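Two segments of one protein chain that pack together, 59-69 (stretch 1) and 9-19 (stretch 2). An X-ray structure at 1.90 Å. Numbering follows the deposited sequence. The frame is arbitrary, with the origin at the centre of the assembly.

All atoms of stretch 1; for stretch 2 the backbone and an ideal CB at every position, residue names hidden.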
# COMPACT_ATOMS: atom_id res chain seq x y z
N VAL A 59 6.07 7.24 -3.34
CA VAL A 59 5.43 5.97 -3.69
C VAL A 59 6.12 4.85 -2.94
O VAL A 59 7.31 4.57 -3.16
CB VAL A 59 5.47 5.73 -5.20
CG1 VAL A 59 4.87 4.35 -5.51
CG2 VAL A 59 4.72 6.83 -5.94
N LEU A 60 5.38 4.19 -2.05
CA LEU A 60 5.89 3.01 -1.37
C LEU A 60 5.67 1.74 -2.19
O LEU A 60 6.53 0.85 -2.18
CB LEU A 60 5.22 2.85 -0.00
CG LEU A 60 5.71 3.70 1.17
CD1 LEU A 60 4.92 3.35 2.41
CD2 LEU A 60 7.19 3.50 1.42
N VAL A 61 4.53 1.64 -2.87
CA VAL A 61 4.16 0.41 -3.58
C VAL A 61 3.59 0.77 -4.94
O VAL A 61 2.76 1.68 -5.05
CB VAL A 61 3.11 -0.42 -2.80
CG1 VAL A 61 2.74 -1.71 -3.56
CG2 VAL A 61 3.59 -0.74 -1.40
N HIS A 62 4.01 0.04 -5.97
CA HIS A 62 3.23 0.04 -7.20
C HIS A 62 3.04 -1.40 -7.65
O HIS A 62 3.95 -2.23 -7.52
CB HIS A 62 3.85 0.90 -8.31
CG HIS A 62 5.20 0.45 -8.76
ND1 HIS A 62 5.37 -0.48 -9.76
CD2 HIS A 62 6.45 0.84 -8.39
CE1 HIS A 62 6.66 -0.67 -9.97
NE2 HIS A 62 7.34 0.12 -9.15
N ALA A 63 1.84 -1.71 -8.12
CA ALA A 63 1.50 -3.07 -8.51
C ALA A 63 0.70 -3.02 -9.81
O ALA A 63 -0.18 -2.18 -9.97
CB ALA A 63 0.69 -3.78 -7.42
N ASP A 64 1.01 -3.94 -10.72
CA ASP A 64 0.20 -4.09 -11.92
C ASP A 64 -1.26 -4.33 -11.55
O ASP A 64 -1.56 -5.08 -10.62
CB ASP A 64 0.73 -5.27 -12.73
CG ASP A 64 -0.13 -5.58 -13.92
OD1 ASP A 64 -0.87 -6.57 -13.84
OD2 ASP A 64 -0.05 -4.84 -14.91
N ARG A 65 -2.18 -3.67 -12.27
CA ARG A 65 -3.60 -3.75 -11.89
C ARG A 65 -4.18 -5.14 -12.13
O ARG A 65 -5.03 -5.59 -11.35
CB ARG A 65 -4.42 -2.71 -12.66
CG ARG A 65 -4.21 -1.26 -12.22
CD ARG A 65 -4.91 -0.91 -10.91
NE ARG A 65 -6.35 -1.15 -10.93
CZ ARG A 65 -7.28 -0.22 -11.10
NH1 ARG A 65 -6.93 1.05 -11.31
NH2 ARG A 65 -8.57 -0.54 -11.09
N ASP A 66 -3.80 -5.81 -13.22
CA ASP A 66 -4.26 -7.18 -13.44
C ASP A 66 -3.74 -8.12 -12.36
O ASP A 66 -4.49 -8.96 -11.83
CB ASP A 66 -3.84 -7.68 -14.82
CG ASP A 66 -4.58 -6.97 -15.95
OD1 ASP A 66 -3.99 -6.80 -17.03
OD2 ASP A 66 -5.75 -6.58 -15.74
N TRP A 67 -2.45 -8.01 -12.03
CA TRP A 67 -1.90 -8.82 -10.95
C TRP A 67 -2.62 -8.55 -9.63
O TRP A 67 -2.95 -9.48 -8.88
CB TRP A 67 -0.40 -8.56 -10.82
CG TRP A 67 0.29 -9.32 -9.72
CD1 TRP A 67 0.95 -10.51 -9.84
CD2 TRP A 67 0.38 -8.94 -8.34
NE1 TRP A 67 1.44 -10.90 -8.61
CE2 TRP A 67 1.11 -9.95 -7.68
CE3 TRP A 67 -0.07 -7.85 -7.60
CZ2 TRP A 67 1.39 -9.90 -6.32
CZ3 TRP A 67 0.20 -7.79 -6.24
CH2 TRP A 67 0.92 -8.81 -5.62
N LEU A 68 -2.87 -7.27 -9.32
CA LEU A 68 -3.53 -6.91 -8.07
C LEU A 68 -4.96 -7.43 -8.03
O LEU A 68 -5.43 -7.93 -7.00
CB LEU A 68 -3.51 -5.40 -7.88
CG LEU A 68 -4.03 -4.87 -6.54
CD1 LEU A 68 -3.08 -5.22 -5.43
CD2 LEU A 68 -4.25 -3.36 -6.60
N ALA A 69 -5.69 -7.31 -9.15
CA ALA A 69 -7.05 -7.83 -9.20
C ALA A 69 -7.07 -9.34 -9.02
O ALA A 69 -7.90 -9.88 -8.27
CB ALA A 69 -7.71 -7.43 -10.52
N UNK A 9 -4.74 -5.51 0.07
CA UNK A 9 -3.50 -6.09 -0.45
C UNK A 9 -2.42 -5.03 -0.62
O UNK A 9 -1.24 -5.27 -0.29
CB UNK A 9 -3.76 -6.79 -1.79
N UNK A 10 -2.78 -3.84 -1.12
CA UNK A 10 -1.78 -2.78 -1.25
C UNK A 10 -1.22 -2.39 0.12
O UNK A 10 -0.02 -2.13 0.25
CB UNK A 10 -2.39 -1.56 -1.94
N UNK A 11 -2.06 -2.37 1.15
CA UNK A 11 -1.56 -2.05 2.48
C UNK A 11 -0.60 -3.13 2.99
O UNK A 11 0.43 -2.81 3.59
CB UNK A 11 -2.73 -1.88 3.45
N UNK A 12 -0.92 -4.41 2.74
CA UNK A 12 -0.01 -5.47 3.16
C UNK A 12 1.34 -5.37 2.45
O UNK A 12 2.40 -5.51 3.09
CB UNK A 12 -0.64 -6.84 2.89
N UNK A 13 1.31 -5.10 1.14
CA UNK A 13 2.56 -4.87 0.41
C UNK A 13 3.34 -3.68 0.97
O UNK A 13 4.57 -3.69 0.99
CB UNK A 13 2.27 -4.64 -1.07
N UNK A 14 2.63 -2.62 1.39
CA UNK A 14 3.33 -1.47 1.96
C UNK A 14 3.99 -1.82 3.28
O UNK A 14 5.13 -1.40 3.54
CB UNK A 14 2.36 -0.30 2.16
N UNK A 15 3.30 -2.57 4.14
CA UNK A 15 3.91 -3.04 5.38
C UNK A 15 5.18 -3.83 5.08
O UNK A 15 6.21 -3.65 5.75
CB UNK A 15 2.92 -3.90 6.17
N UNK A 16 5.13 -4.71 4.07
CA UNK A 16 6.33 -5.46 3.68
C UNK A 16 7.46 -4.53 3.24
O UNK A 16 8.63 -4.75 3.57
CB UNK A 16 6.00 -6.44 2.55
N UNK A 17 7.12 -3.49 2.47
CA UNK A 17 8.15 -2.55 2.00
C UNK A 17 8.79 -1.84 3.18
O UNK A 17 10.02 -1.69 3.25
CB UNK A 17 7.55 -1.53 1.03
N UNK A 18 7.96 -1.37 4.12
CA UNK A 18 8.50 -0.62 5.25
C UNK A 18 9.40 -1.53 6.09
O UNK A 18 10.48 -1.11 6.53
CB UNK A 18 7.37 -0.04 6.10
N UNK A 19 8.97 -2.78 6.30
CA UNK A 19 9.78 -3.71 7.07
C UNK A 19 11.11 -3.97 6.38
O UNK A 19 12.16 -4.02 7.03
CB UNK A 19 9.03 -5.03 7.28

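Stretch 2 is helical throughout, with phi near -60° and psi near -40°, so each position is judged by where its CA-to-CB bond points. Stretch 1 offers mostly apolar atoms here: L60, V61 and A63 on the strand, W67 and L68 on the helix after it.

Position 9 points toward stretch 1. Its ideal CB lies 4.0 Å from L68 CD1, and the W67 ring is further out. A medium or large apolar side chain would suit. The residue is L9. L9 CD2 lies 3.6 Å from L68 CD1 and 4.3 Å from W67 CZ3.

Position 10 points sideways. Its ideal CB is 5.1 Å from L68 CD1 and 5.4 Å from V61 CG1, so a short side chain would leave space. A long, flexible apolar side chain such as methionine could bend in; leucine would reach less far. The residue is M10, with all three chi angles m. M10 CG lies 3.8 Å from L68 CD2, M10 SD 4.0 Å from A63 CB, and M10 CE 3.7 Å from V61 CG1. It thus links strand and helix.

Positions 11 and 12 point away, and nothing of stretch 1 is near. Many residues would fit. They are H11 and E12, and neither makes contact.

Position 13 points toward the strand, its ideal CB 3.9 Å from V61 CG1. Beyond it, A63 and W67 leave room for a branched apolar side chain. The residue is L13. L13 CD1 reaches W67 CZ3 at 4.0 Å and A63 CB at 4.5 Å.

Position 14 is where the backbones come close: its CA is 5.9 Å from V61 CA. Its CA-to-CB bond points sideways, with the ideal CB 3.8 Å from V61 CG2. A small residue suits such close packing. The residue is A14. V61 CG2 rests 3.4 Å from A14 CA.

Position 15 points away and position 16 sideways, with nothing of stretch 1 close to either ideal CB. Polar or apolar would do. They are V15 and Q16, without contact.

Position 17 points toward the strand, its ideal CB 4.1 Å from L60 O. A polar donor could be considered, but the ideal CB of position 17 is also 4.7 Å from V61 CG2, which favours a compact apolar group. The residue is V17, chi1 t. V17 CG2 packs 4.0 Å from V61 CG2, and V17 CG1 lies 4.2 Å from L60 CD2.

Position 18 points sideways, with no stretch 1 atom within 5.5 Å of its ideal CB. Several apolar residues could reach L60. V18 does: V18 CG2 lies 4.1 Å from L60 CD1.

Position 19 is out of reach, leaving the choice open. It is C19.

Stretch 2 9-19: LMHELAVQVVC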
# COMPACT_ATOMS: atom_id res chain seq x y z
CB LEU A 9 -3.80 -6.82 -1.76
CG LEU A 9 -2.63 -7.52 -2.44
CD1 LEU A 9 -1.86 -8.39 -1.46
CD2 LEU A 9 -3.18 -8.36 -3.60
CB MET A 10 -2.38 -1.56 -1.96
CG MET A 10 -2.71 -1.79 -3.45
SD MET A 10 -1.23 -1.95 -4.48
CE MET A 10 -0.56 -0.28 -4.48
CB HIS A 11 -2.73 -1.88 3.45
CG HIS A 11 -2.33 -1.28 4.77
ND1 HIS A 11 -2.29 0.09 4.98
CD2 HIS A 11 -1.96 -1.85 5.93
CE1 HIS A 11 -1.91 0.32 6.22
NE2 HIS A 11 -1.70 -0.84 6.82
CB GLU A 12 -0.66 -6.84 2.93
CG GLU A 12 -1.96 -7.02 3.72
CD GLU A 12 -2.69 -8.32 3.39
OE1 GLU A 12 -3.88 -8.44 3.74
OE2 GLU A 12 -2.07 -9.22 2.78
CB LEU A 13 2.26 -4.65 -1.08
CG LEU A 13 1.57 -5.79 -1.84
CD1 LEU A 13 1.31 -5.33 -3.27
CD2 LEU A 13 2.43 -7.02 -1.82
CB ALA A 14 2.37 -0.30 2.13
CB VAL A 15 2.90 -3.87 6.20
CG1 VAL A 15 3.57 -4.52 7.40
CG2 VAL A 15 1.73 -3.01 6.63
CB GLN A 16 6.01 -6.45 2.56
CG GLN A 16 5.08 -7.57 2.97
CD GLN A 16 4.79 -8.52 1.81
OE1 GLN A 16 3.64 -8.87 1.56
NE2 GLN A 16 5.84 -8.93 1.11
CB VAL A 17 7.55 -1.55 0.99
CG1 VAL A 17 8.55 -0.42 0.71
CG2 VAL A 17 7.14 -2.25 -0.29
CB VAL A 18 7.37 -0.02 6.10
CG1 VAL A 18 7.94 0.69 7.34
CG2 VAL A 18 6.55 0.96 5.26
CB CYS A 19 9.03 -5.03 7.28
SG CYS A 19 7.62 -4.93 8.40
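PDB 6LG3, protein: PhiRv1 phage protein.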